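PDB 3VGP: transmembrane oligosaccharyl transferase, putative from Archaeoglobus fulgidus, which belongs to the AglB family of membrane proteins and is represented here by its C-terminal globular domain. Local coordinates for residues I108-I111 / V116-M119; I95-A100 / N126-T131. The protein carries 1 engineered substitution. All coordinates share one frame; numbering follows the deposited sequence.

Interaction 1: residues I108-I111 / V116-M119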
# COMPACT_ATOMS: atom_id res chain seq x y z
N ILE A 108 -7.39 -5.70 -6.45
CA ILE A 108 -6.08 -6.00 -5.91
C ILE A 108 -5.83 -7.50 -6.02
O ILE A 108 -4.75 -7.93 -6.45
CB ILE A 108 -5.98 -5.56 -4.42
CG1 ILE A 108 -5.91 -4.03 -4.35
CG2 ILE A 108 -4.76 -6.18 -3.77
CD1 ILE A 108 -5.97 -3.46 -2.93
N MSE A 109 -6.82 -8.30 -5.65
CA MSE A 109 -6.69 -9.75 -5.74
C MSE A 109 -6.41 -10.20 -7.18
O MSE A 109 -5.56 -11.06 -7.40
CB MSE A 109 -7.96 -10.43 -5.23
CG MSE A 109 -8.13 -10.38 -3.73
SE MSE A 109 -9.57 -11.53 -3.14
CE MSE A 109 -8.69 -13.22 -3.44
N ARG A 110 -7.11 -9.62 -8.14
CA ARG A 110 -6.91 -9.97 -9.55
C ARG A 110 -5.48 -9.69 -9.99
O ARG A 110 -4.84 -10.53 -10.64
CB ARG A 110 -7.87 -9.21 -10.46
CG ARG A 110 -9.34 -9.53 -10.24
CD ARG A 110 -10.19 -9.11 -11.43
NE ARG A 110 -11.61 -9.23 -11.13
CZ ARG A 110 -12.30 -8.35 -10.42
NH1 ARG A 110 -11.70 -7.27 -9.93
NH2 ARG A 110 -13.59 -8.55 -10.18
N ILE A 111 -4.97 -8.51 -9.65
CA ILE A 111 -3.61 -8.12 -10.02
C ILE A 111 -2.59 -9.05 -9.37
O ILE A 111 -1.53 -9.32 -9.94
CB ILE A 111 -3.32 -6.66 -9.62
CG1 ILE A 111 -4.22 -5.72 -10.42
CG2 ILE A 111 -1.86 -6.33 -9.86
CD1 ILE A 111 -4.04 -5.80 -11.92
N VAL A 116 -10.53 -14.08 -8.28
CA VAL A 116 -11.57 -13.63 -7.35
C VAL A 116 -13.00 -13.82 -7.86
O VAL A 116 -13.92 -14.00 -7.06
CB VAL A 116 -11.36 -12.14 -6.99
CG1 VAL A 116 -11.59 -11.27 -8.21
CG2 VAL A 116 -12.29 -11.75 -5.86
N ASP A 117 -13.17 -13.77 -9.17
CA ASP A 117 -14.50 -13.91 -9.77
C ASP A 117 -15.11 -15.30 -9.62
O ASP A 117 -16.30 -15.49 -9.88
CB ASP A 117 -14.45 -13.50 -11.24
CG ASP A 117 -14.16 -12.02 -11.42
OD1 ASP A 117 -14.93 -11.20 -10.86
OD2 ASP A 117 -13.18 -11.67 -12.10
N LEU A 118 -14.29 -16.26 -9.20
CA LEU A 118 -14.77 -17.62 -8.97
C LEU A 118 -14.97 -17.81 -7.48
O LEU A 118 -15.12 -18.94 -6.99
CB LEU A 118 -13.75 -18.65 -9.49
CG LEU A 118 -13.49 -18.71 -10.99
CD1 LEU A 118 -12.48 -19.81 -11.28
CD2 LEU A 118 -14.80 -18.98 -11.73
N MSE A 119 -14.96 -16.70 -6.75
CA MSE A 119 -15.15 -16.74 -5.30
C MSE A 119 -16.44 -16.04 -4.90
O MSE A 119 -16.86 -15.07 -5.53
CB MSE A 119 -13.97 -16.06 -4.61
CG MSE A 119 -12.63 -16.71 -4.88
SE MSE A 119 -11.20 -15.66 -4.13
CE MSE A 119 -11.54 -15.97 -2.27

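Interaction 2: residues I95-A100 / N126-T131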
# COMPACT_ATOMS: atom_id res chain seq x y z
N ILE A 95 -9.63 0.01 0.03
CA ILE A 95 -8.99 -1.22 -0.43
C ILE A 95 -9.28 -2.42 0.45
O ILE A 95 -8.70 -3.50 0.27
CB ILE A 95 -7.44 -1.05 -0.60
CG1 ILE A 95 -6.77 -0.73 0.74
CG2 ILE A 95 -7.16 0.07 -1.58
CD1 ILE A 95 -5.25 -0.75 0.65
N THR A 96 -10.20 -2.25 1.40
CA THR A 96 -10.57 -3.32 2.31
C THR A 96 -11.98 -3.79 1.99
O THR A 96 -12.64 -3.23 1.11
CB THR A 96 -10.55 -2.85 3.78
OG1 THR A 96 -11.72 -2.06 4.05
CG2 THR A 96 -9.30 -2.01 4.04
N MSE A 97 -12.44 -4.81 2.70
CA MSE A 97 -13.78 -5.35 2.47
C MSE A 97 -14.84 -4.74 3.38
O MSE A 97 -15.84 -5.38 3.70
CB MSE A 97 -13.77 -6.87 2.62
CG MSE A 97 -13.09 -7.60 1.45
SE MSE A 97 -13.94 -7.27 -0.27
CE MSE A 97 -15.53 -8.34 -0.01
N LYS A 98 -14.62 -3.50 3.80
CA LYS A 98 -15.57 -2.80 4.66
C LYS A 98 -16.93 -2.78 3.98
O LYS A 98 -17.96 -3.04 4.61
CB LYS A 98 -15.08 -1.37 4.92
CG LYS A 98 -16.03 -0.51 5.74
CD LYS A 98 -15.39 0.85 6.05
CE LYS A 98 -16.33 1.76 6.84
NZ LYS A 98 -17.47 2.27 6.03
N ASP A 99 -16.93 -2.47 2.69
CA ASP A 99 -18.16 -2.42 1.90
C ASP A 99 -17.94 -3.28 0.66
O ASP A 99 -17.19 -2.90 -0.23
CB ASP A 99 -18.45 -0.98 1.48
CG ASP A 99 -19.81 -0.84 0.81
OD1 ASP A 99 -20.25 -1.78 0.12
OD2 ASP A 99 -20.44 0.23 0.97
N ALA A 100 -18.61 -4.43 0.61
CA ALA A 100 -18.46 -5.34 -0.52
C ALA A 100 -18.88 -4.70 -1.85
O ALA A 100 -18.44 -5.14 -2.91
CB ALA A 100 -19.27 -6.61 -0.28
N ASN A 126 -13.41 -13.84 3.77
CA ASN A 126 -12.57 -14.74 4.55
C ASN A 126 -11.11 -14.62 4.11
O ASN A 126 -10.20 -14.61 4.94
CB ASN A 126 -13.06 -16.18 4.41
CG ASN A 126 -12.31 -17.14 5.30
OD1 ASN A 126 -12.23 -16.94 6.51
ND2 ASN A 126 -11.75 -18.19 4.71
N PHE A 127 -10.89 -14.53 2.80
CA PHE A 127 -9.54 -14.39 2.27
C PHE A 127 -8.95 -13.10 2.83
O PHE A 127 -7.86 -13.10 3.40
CB PHE A 127 -9.56 -14.30 0.74
CG PHE A 127 -8.19 -14.26 0.11
CD1 PHE A 127 -7.52 -15.44 -0.20
CD2 PHE A 127 -7.56 -13.05 -0.15
CE1 PHE A 127 -6.25 -15.41 -0.76
CE2 PHE A 127 -6.29 -13.00 -0.72
CZ PHE A 127 -5.63 -14.19 -1.02
N PHE A 128 -9.69 -12.01 2.67
CA PHE A 128 -9.25 -10.70 3.16
C PHE A 128 -8.85 -10.73 4.63
O PHE A 128 -7.81 -10.19 5.01
CB PHE A 128 -10.35 -9.66 2.96
CG PHE A 128 -10.02 -8.33 3.55
CD1 PHE A 128 -9.14 -7.46 2.91
CD2 PHE A 128 -10.53 -7.96 4.80
CE1 PHE A 128 -8.77 -6.26 3.50
CE2 PHE A 128 -10.15 -6.76 5.39
CZ PHE A 128 -9.27 -5.91 4.74
N ASN A 129 -9.67 -11.36 5.47
CA ASN A 129 -9.38 -11.40 6.90
C ASN A 129 -8.08 -12.10 7.30
O ASN A 129 -7.62 -11.93 8.43
CB ASN A 129 -10.55 -12.01 7.67
CG ASN A 129 -11.80 -11.16 7.60
OD1 ASN A 129 -11.73 -9.94 7.43
ND2 ASN A 129 -12.95 -11.80 7.76
N HIS A 130 -7.49 -12.88 6.40
CA HIS A 130 -6.24 -13.55 6.73
C HIS A 130 -5.02 -12.90 6.09
O HIS A 130 -3.91 -13.42 6.18
CB HIS A 130 -6.29 -15.02 6.30
CG HIS A 130 -7.25 -15.86 7.09
ND1 HIS A 130 -8.61 -15.82 6.89
CD2 HIS A 130 -7.04 -16.74 8.10
CE1 HIS A 130 -9.20 -16.65 7.73
NE2 HIS A 130 -8.27 -17.22 8.47
N THR A 131 -5.21 -11.74 5.47
CA THR A 131 -4.11 -11.05 4.80
C THR A 131 -3.37 -10.08 5.70
O THR A 131 -3.84 -9.72 6.78
CB THR A 131 -4.60 -10.22 3.60
OG1 THR A 131 -5.45 -9.16 4.07
CG2 THR A 131 -5.38 -11.09 2.63

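Interaction 1: residues I108-I111 / V116-M119
Arg-110 reaches out from helix 105-111 and takes hold of Asp-117 side-on, with one nitrogen to each carboxylate oxygen. NE of Arg-110 gives its hydrogen to OD2 of Asp-117 at 3.1 Å in an almost straight bond, 176°, and NH2 of Arg-110 meets OD1 of Asp-117 at 3.0 Å. Both oxygens lie close to the guanidinium plane and both are met on their syn side, yet the two flat groups are not coplanar: their planes are turned 35° apart. Val-116 packs against the same arm, its CG1 sitting 3.5 Å from CG of Arg-110 and lying over one guanidinium face, toward the rim. The other methyl, CG2, stands anti to the backbone N of Val-116 and packs 3.9 Å from SE of Met-109. Beyond Val-116, the two selenomethionines come tip to tip, CE of Met-109 lying 3.6 Å from SE of Met-119; both chains bend at the last torsion, near 70°. Ile-124 of helix 121-129 touches Met-109, Val-116 and Met-119. The contact is thus two-layered: an exposed bidentate salt bridge, whose paired bonds restrain rotation of the guanidinium, beside an apolar layer with Val-116 shared between them.

Interaction 2: residues I95-A100 / N126-T131
The loop 95-100 passes the C-terminal end of helix 121-129 with its backbone nearest at Met-97 and Phe-128, whose CA atoms are 7.0 Å apart. Phe-128 does the reaching: a chi1 of 175° swings CG opposite the amide N and carries the ring out to the loop, where it lies along Thr-96 and Met-97. The amide N of Met-97 stands 3.8 Å above the plane of the Phe-128 ring, over its centre; this buried N has no hydrogen-bond partner in the model. CB of Thr-96 approaches CZ of Phe-128 obliquely at 3.5 Å, while CG of Met-97 slides past CB of Phe-128 at 3.7 Å, the two side chains running in opposite directions. Phe-105 meets the Phe-128 ring edge-to-face. Thr-96 OG1 accepts from the backbone N of Lys-98 at 3.2 Å, forming an ST turn, and also bonds to the backbone O of Asp-93. Beyond the ring, Phe-128 O takes two bonds from Thr-131, one from N and one from OG1 at 2.7 Å. OG1 of Thr-131 also caps the N of Tyr-134, making this threonine the N-cap of helix 132-138, which follows helix 121-129 after a two-residue link, while Phe-128 joins that helix end to the 95-100 loop.

In the fold
Interaction 1 is nested along the chain within the loop that interaction 2 closes, and their centres lie 12 Å apart on the same side of the domain's centre. They touch directly at three places. CE of Met-109 comes within 3.5 Å of CD2 of Phe-127, CD1 of Ile-108 packs 3.7 Å from CB of Ile-95, and CE of Met-119 lies 4.0 Å from CB of Phe-127. Met-109 with Phe-127 links helices 105-111 and 121-129, consecutive in the chain, while Ile-95 and Met-119 bring in the loops on which the contacts are built. Phe-105 adds to this packing by touching Met-97 and Phe-127. Interaction 1 is only partly buried, with its salt bridge at the surface, whereas interaction 2 is the buried contact.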